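Long-range contact in putative histidinol-phosphate aminotransferase (Erwinia carotovora atroseptica, PDB 3LY1), which binds pyridoxal 5'-phosphate and probably acts as an aminotransferase of the histidinol-phosphate aminotransferase subfamily: residues N269-L280 with S290-Q298. Numbering follows the deposited sequence. Where two conformers were deposited one is given.
Sequences NDVSRQILLKAL and SEGNFVFHQ
Arg273 reaches from the helix into the turn at 290-293 and holds it by two hydrogen bonds. Arg273 NE points at Ser290 OG (3.1 Å) almost straight, with an N-H...O angle of 166° and the hydroxyl in the guanidinium plane; Arg273 NH2 meets Gly292 O (2.9 Å) on a more bent path, tilted from that plane. The side chain runs extended through chi2, then bends at chi3 (-68°), which turns the guanidinium across the turn and lets Ser290 O lie over one of its faces. At the far edge Arg273 NH1 makes a salt bridge with Asp270 OD1 (2.8 Å), helping to fix the rotation of the group; Asp270 OD2 pairs in turn with Lys266. Ser290 OG accepts from Arg273 NE and donates a hydrogen bond to Phe294 O, tying the turn to the start of the strand. Gly292 O is gripped a second time by Asn269 ND2 (3.0 Å), which approaches from above the carbonyl plane, while Asn269 OD1 rests against Asn293 CB.

Farther along the helix the contact becomes apolar. Val295 meets Leu276 CD2 through its CB (3.8 Å) and touches Leu277 and Leu280 with CG1. Leu280 CD2 sits over the centre of the His297 imidazole, a CH-pi contact 3.5 Å from the ring centroid and 8° off its normal. His297 ND1 donates to Gln298 O, which helps to set the ring's orientation.

Helix 259-283 and strand 294-298 run nearly parallel, 19° apart; Val295 and His297 point at the helix and Phe294 and Phe296 away from it, so it covers one face of the small antiparallel sheet formed with strand 327-331. Helix 335-350 packs beside it, Met345 touching Leu276 and Leu280, whereas the turn faces the cofactor site: Asn293, whose ND2 is hydrogen-bonded to Asn24 O, touches the pyridoxal-phosphate-binding Tyr182, and Phe294 meets that tyrosine edge-to-face.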
ATOM      1  N   ASN A 269      10.675  11.420  23.847  1.00 17.81           N
ATOM      2  CA  ASN A 269      11.246  12.246  22.798  1.00 17.15           C
ATOM      3  C   ASN A 269      11.785  13.569  23.348  1.00 16.98           C
ATOM      4  O   ASN A 269      12.863  14.007  22.933  1.00 16.54           O
ATOM      5  CB  ASN A 269      10.221  12.546  21.718  1.00 16.77           C
ATOM      6  CG  ASN A 269      10.832  13.252  20.527  1.00 16.26           C
ATOM      7  OD1 ASN A 269      11.718  12.717  19.874  1.00 16.95           O
ATOM      8  ND2 ASN A 269      10.339  14.463  20.221  1.00 15.44           N
ATOM      9  N   ASP A 270      11.026  14.191  24.249  1.00 16.81           N
ATOM     10  CA  ASP A 270      11.414  15.462  24.858  1.00 17.54           C
ATOM     11  C   ASP A 270      12.705  15.317  25.657  1.00 17.31           C
ATOM     12  O   ASP A 270      13.567  16.183  25.590  1.00 17.34           O
ATOM     13  CB  ASP A 270      10.311  15.993  25.796  1.00 17.07           C
ATOM     14  CG  ASP A 270       9.064  16.517  25.044  1.00 19.26           C
ATOM     15  OD1 ASP A 270       9.175  16.989  23.879  1.00 18.12           O
ATOM     16  OD2 ASP A 270       7.966  16.493  25.643  1.00 15.39           O
ATOM     17  N   VAL A 271      12.813  14.237  26.430  1.00 17.19           N
ATOM     18  CA  VAL A 271      14.016  13.967  27.194  1.00 17.31           C
ATOM     19  C   VAL A 271      15.221  13.790  26.249  1.00 17.64           C
ATOM     20  O   VAL A 271      16.279  14.345  26.507  1.00 16.37           O
ATOM     21  CB  VAL A 271      13.856  12.727  28.091  1.00 17.82           C
ATOM     22  CG1 VAL A 271      15.204  12.388  28.793  1.00 18.61           C
ATOM     23  CG2 VAL A 271      12.694  12.939  29.121  1.00 16.57           C
ATOM     24  N   SER A 272      15.053  12.993  25.188  1.00 16.31           N
ATOM     25  CA  SER A 272      16.131  12.743  24.250  1.00 18.25           C
ATOM     26  C   SER A 272      16.596  14.039  23.586  1.00 17.73           C
ATOM     27  O   SER A 272      17.797  14.240  23.404  1.00 18.49           O
ATOM     28  CB  SER A 272      15.720  11.728  23.187  1.00 18.08           C
ATOM     29  OG  SER A 272      15.608  10.443  23.787  1.00 23.37           O
ATOM     30  N   ARG A 273      15.636  14.904  23.221  1.00 17.74           N
ATOM     31  CA  ARG A 273      15.940  16.184  22.596  1.00 16.44           C
ATOM     32  C   ARG A 273      16.882  17.019  23.470  1.00 16.44           C
ATOM     33  O   ARG A 273      17.898  17.503  22.978  1.00 16.42           O
ATOM     34  CB  ARG A 273      14.674  17.002  22.340  1.00 16.35           C
ATOM     35  CG  ARG A 273      14.937  18.265  21.516  1.00 17.13           C
ATOM     36  CD  ARG A 273      13.707  19.160  21.377  1.00 19.11           C
ATOM     37  NE  ARG A 273      12.618  18.602  20.560  1.00 17.29           N
ATOM     38  CZ  ARG A 273      11.457  18.152  21.038  1.00 16.58           C
ATOM     39  NH1 ARG A 273      11.201  18.136  22.336  1.00 14.28           N
ATOM     40  NH2 ARG A 273      10.545  17.691  20.209  1.00 16.35           N
ATOM     41  N   GLN A 274      16.539  17.182  24.744  1.00 16.25           N
ATOM     42  CA  GLN A 274      17.364  17.997  25.629  0.50 16.97           C
ATOM     43  C   GLN A 274      18.801  17.440  25.791  1.00 17.19           C
ATOM     44  O   GLN A 274      19.747  18.217  25.921  1.00 17.45           O
ATOM     45  CB  GLN A 274      16.660  18.199  26.974  0.50 17.01           C
ATOM     46  CG  GLN A 274      15.315  18.948  26.836  0.50 16.58           C
ATOM     47  CD  GLN A 274      15.463  20.322  26.186  0.50 14.01           C
ATOM     48  OE1 GLN A 274      16.185  21.175  26.690  0.50 15.26           O
ATOM     49  NE2 GLN A 274      14.794  20.530  25.055  0.50  9.63           N
ATOM     50  N   ILE A 275      18.963  16.126  25.747  1.00 16.88           N
ATOM     51  CA  ILE A 275      20.302  15.550  25.806  1.00 17.45           C
ATOM     52  C   ILE A 275      21.146  15.957  24.604  1.00 17.22           C
ATOM     53  O   ILE A 275      22.302  16.332  24.749  1.00 17.20           O
ATOM     54  CB  ILE A 275      20.255  14.022  25.894  1.00 18.37           C
ATOM     55  CG1 ILE A 275      19.658  13.631  27.244  1.00 17.47           C
ATOM     56  CG2 ILE A 275      21.673  13.391  25.751  1.00 17.67           C
ATOM     57  CD1 ILE A 275      19.320  12.143  27.350  1.00 19.08           C
ATOM     58  N   LEU A 276      20.565  15.881  23.416  1.00 16.45           N
ATOM     59  CA  LEU A 276      21.270  16.315  22.220  1.00 16.65           C
ATOM     60  C   LEU A 276      21.559  17.825  22.220  1.00 15.96           C
ATOM     61  O   LEU A 276      22.689  18.233  21.870  1.00 14.87           O
ATOM     62  CB  LEU A 276      20.520  15.876  20.970  1.00 15.75           C
ATOM     63  CG  LEU A 276      21.170  16.291  19.642  1.00 15.52           C
ATOM     64  CD1 LEU A 276      22.599  15.752  19.470  1.00 12.79           C
ATOM     65  CD2 LEU A 276      20.260  15.787  18.541  1.00 14.79           C
ATOM     66  N   LEU A 277      20.562  18.632  22.610  1.00 16.15           N
ATOM     67  CA  LEU A 277      20.688  20.103  22.626  1.00 16.95           C
ATOM     68  C   LEU A 277      21.781  20.551  23.614  1.00 17.30           C
ATOM     69  O   LEU A 277      22.559  21.452  23.285  1.00 17.16           O
ATOM     70  CB  LEU A 277      19.347  20.803  22.926  1.00 17.05           C
ATOM     71  CG  LEU A 277      18.181  20.593  21.926  1.00 18.18           C
ATOM     72  CD1 LEU A 277      17.021  21.594  22.150  1.00 16.83           C
ATOM     73  CD2 LEU A 277      18.668  20.652  20.460  1.00 15.80           C
ATOM     74  N   LYS A 278      21.865  19.888  24.766  1.00 17.56           N
ATOM     75  CA  LYS A 278      22.920  20.153  25.756  0.50 17.76           C
ATOM     76  C   LYS A 278      24.294  19.967  25.114  1.00 17.66           C
ATOM     77  O   LYS A 278      25.167  20.808  25.265  1.00 18.88           O
ATOM     78  CB  LYS A 278      22.773  19.227  26.982  0.50 17.79           C
ATOM     79  CG  LYS A 278      23.638  19.615  28.199  0.50 18.68           C
ATOM     80  CD  LYS A 278      23.489  18.628  29.373  0.50 19.55           C
ATOM     81  CE  LYS A 278      24.689  18.649  30.335  0.50 19.23           C
ATOM     82  NZ  LYS A 278      24.948  20.004  30.886  0.50 17.48           N
ATOM     83  N   ALA A 279      24.487  18.857  24.385  1.00 17.52           N
ATOM     84  CA  ALA A 279      25.760  18.610  23.663  1.00 16.87           C
ATOM     85  C   ALA A 279      26.070  19.679  22.595  1.00 16.32           C
ATOM     86  O   ALA A 279      27.214  20.141  22.500  1.00 16.17           O
ATOM     87  CB  ALA A 279      25.807  17.184  23.052  1.00 16.14           C
ATOM     88  N   LEU A 280      25.066  20.089  21.815  1.00 16.16           N
ATOM     89  CA  LEU A 280      25.243  21.109  20.771  1.00 15.55           C
ATOM     90  C   LEU A 280      25.652  22.494  21.347  1.00 16.52           C
ATOM     91  O   LEU A 280      26.549  23.182  20.814  1.00 15.64           O
ATOM     92  CB  LEU A 280      23.989  21.217  19.882  1.00 15.44           C
ATOM     93  CG  LEU A 280      23.686  19.972  19.036  1.00 13.72           C
ATOM     94  CD1 LEU A 280      22.290  20.074  18.404  1.00 10.85           C
ATOM     95  CD2 LEU A 280      24.763  19.762  17.922  1.00 10.25           C
ATOM     96  N   SER A 290      13.367  22.290  17.461  1.00 19.38           N
ATOM     97  CA  SER A 290      12.968  20.935  17.124  1.00 19.67           C
ATOM     98  C   SER A 290      11.594  20.734  17.715  1.00 18.92           C
ATOM     99  O   SER A 290      11.417  20.822  18.925  1.00 19.97           O
ATOM    100  CB  SER A 290      13.955  19.930  17.753  1.00 19.08           C
ATOM    101  OG  SER A 290      13.508  18.602  17.625  1.00 20.82           O
ATOM    102  N   GLU A 291      10.611  20.524  16.855  1.00 18.49           N
ATOM    103  CA  GLU A 291       9.241  20.289  17.280  1.00 17.18           C
ATOM    104  C   GLU A 291       8.747  18.887  16.885  1.00 16.97           C
ATOM    105  O   GLU A 291       7.607  18.523  17.218  1.00 15.96           O
ATOM    106  CB  GLU A 291       8.326  21.351  16.670  1.00 17.09           C
ATOM    107  CG  GLU A 291       8.661  22.734  17.124  1.00 16.37           C
ATOM    108  CD  GLU A 291       8.496  22.949  18.626  1.00 18.17           C
ATOM    109  OE1 GLU A 291       7.652  22.290  19.262  1.00 19.10           O
ATOM    110  OE2 GLU A 291       9.227  23.796  19.182  1.00 19.43           O
ATOM    111  N   GLY A 292       9.606  18.142  16.181  1.00 15.58           N
ATOM    112  CA  GLY A 292       9.387  16.750  15.805  1.00 16.43           C
ATOM    113  C   GLY A 292      10.288  15.810  16.623  1.00 15.97           C
ATOM    114  O   GLY A 292      10.634  16.121  17.749  1.00 16.19           O
ATOM    115  N   ASN A 293      10.679  14.682  16.034  1.00 15.95           N
ATOM    116  CA  ASN A 293      11.549  13.686  16.694  1.00 15.42           C
ATOM    117  C   ASN A 293      12.952  13.646  16.052  1.00 16.08           C
ATOM    118  O   ASN A 293      13.565  12.582  15.897  1.00 15.25           O
ATOM    119  CB  ASN A 293      10.857  12.300  16.746  1.00 16.26           C
ATOM    120  CG  ASN A 293      10.588  11.686  15.373  1.00 16.89           C
ATOM    121  OD1 ASN A 293      10.731  12.339  14.350  1.00 16.19           O
ATOM    122  ND2 ASN A 293      10.207  10.398  15.363  1.00 17.18           N
ATOM    123  N   PHE A 294      13.447  14.831  15.683  1.00 15.26           N
ATOM    124  CA  PHE A 294      14.774  14.991  15.069  1.00 15.69           C
ATOM    125  C   PHE A 294      15.263  16.435  15.226  1.00 15.58           C
ATOM    126  O   PHE A 294      14.460  17.325  15.498  1.00 16.66           O
ATOM    127  CB  PHE A 294      14.744  14.646  13.578  1.00 14.44           C
ATOM    128  CG  PHE A 294      13.651  15.386  12.801  1.00 14.27           C
ATOM    129  CD1 PHE A 294      12.363  14.875  12.747  1.00 15.84           C
ATOM    130  CD2 PHE A 294      13.925  16.560  12.134  1.00 13.35           C
ATOM    131  CE1 PHE A 294      11.359  15.527  12.054  1.00 14.37           C
ATOM    132  CE2 PHE A 294      12.938  17.223  11.407  1.00 13.54           C
ATOM    133  CZ  PHE A 294      11.645  16.713  11.384  1.00 14.56           C
ATOM    134  N   VAL A 295      16.571  16.660  15.067  1.00 14.81           N
ATOM    135  CA  VAL A 295      17.148  17.984  15.224  1.00 13.77           C
ATOM    136  C   VAL A 295      18.019  18.256  14.009  1.00 14.21           C
ATOM    137  O   VAL A 295      18.761  17.353  13.517  1.00 13.81           O
ATOM    138  CB  VAL A 295      17.992  18.094  16.546  1.00 15.34           C
ATOM    139  CG1 VAL A 295      18.803  19.464  16.620  1.00 13.61           C
ATOM    140  CG2 VAL A 295      17.133  17.894  17.774  1.00 14.91           C
ATOM    141  N   PHE A 296      17.897  19.469  13.487  1.00 12.93           N
ATOM    142  CA  PHE A 296      18.698  19.898  12.366  1.00 13.01           C
ATOM    143  C   PHE A 296      19.742  20.826  12.966  1.00 13.22           C
ATOM    144  O   PHE A 296      19.401  21.805  13.616  1.00 14.38           O
ATOM    145  CB  PHE A 296      17.813  20.593  11.326  1.00 11.23           C
ATOM    146  CG  PHE A 296      18.362  20.582   9.914  1.00 13.81           C
ATOM    147  CD1 PHE A 296      18.596  19.388   9.244  1.00 12.43           C
ATOM    148  CD2 PHE A 296      18.526  21.778   9.223  1.00 12.55           C
ATOM    149  CE1 PHE A 296      19.039  19.381   7.909  1.00 17.26           C
ATOM    150  CE2 PHE A 296      18.975  21.775   7.873  1.00 14.20           C
ATOM    151  CZ  PHE A 296      19.223  20.586   7.235  1.00 14.56           C
ATOM    152  N   HIS A 297      21.013  20.470  12.834  1.00 14.86           N
ATOM    153  CA  HIS A 297      22.109  21.315  13.340  1.00 15.14           C
ATOM    154  C   HIS A 297      23.246  21.495  12.343  1.00 15.80           C
ATOM    155  O   HIS A 297      23.399  20.709  11.382  1.00 15.32           O
ATOM    156  CB  HIS A 297      22.626  20.832  14.687  1.00 14.98           C
ATOM    157  CG  HIS A 297      23.491  19.598  14.651  1.00 15.86           C
ATOM    158  ND1 HIS A 297      24.847  19.649  14.411  1.00 18.70           N
ATOM    159  CD2 HIS A 297      23.210  18.299  14.929  1.00 16.80           C
ATOM    160  CE1 HIS A 297      25.365  18.429  14.528  1.00 20.73           C
ATOM    161  NE2 HIS A 297      24.390  17.588  14.845  1.00 15.67           N
ATOM    162  N   GLN A 298      24.022  22.548  12.600  1.00 15.77           N
ATOM    163  CA  GLN A 298      25.092  22.959  11.725  1.00 16.87           C
ATOM    164  C   GLN A 298      26.353  22.165  12.013  1.00 16.44           C
ATOM    165  O   GLN A 298      26.518  21.610  13.103  1.00 16.14           O
ATOM    166  CB  GLN A 298      25.355  24.463  11.905  1.00 17.50           C
ATOM    167  CG  GLN A 298      26.051  25.108  10.729  1.00 20.82           C
ATOM    168  CD  GLN A 298      26.281  26.614  10.936  1.00 25.65           C
ATOM    169  OE1 GLN A 298      25.463  27.293  11.533  1.00 28.23           O
ATOM    170  NE2 GLN A 298      27.403  27.118  10.439  1.00 30.43           N
TER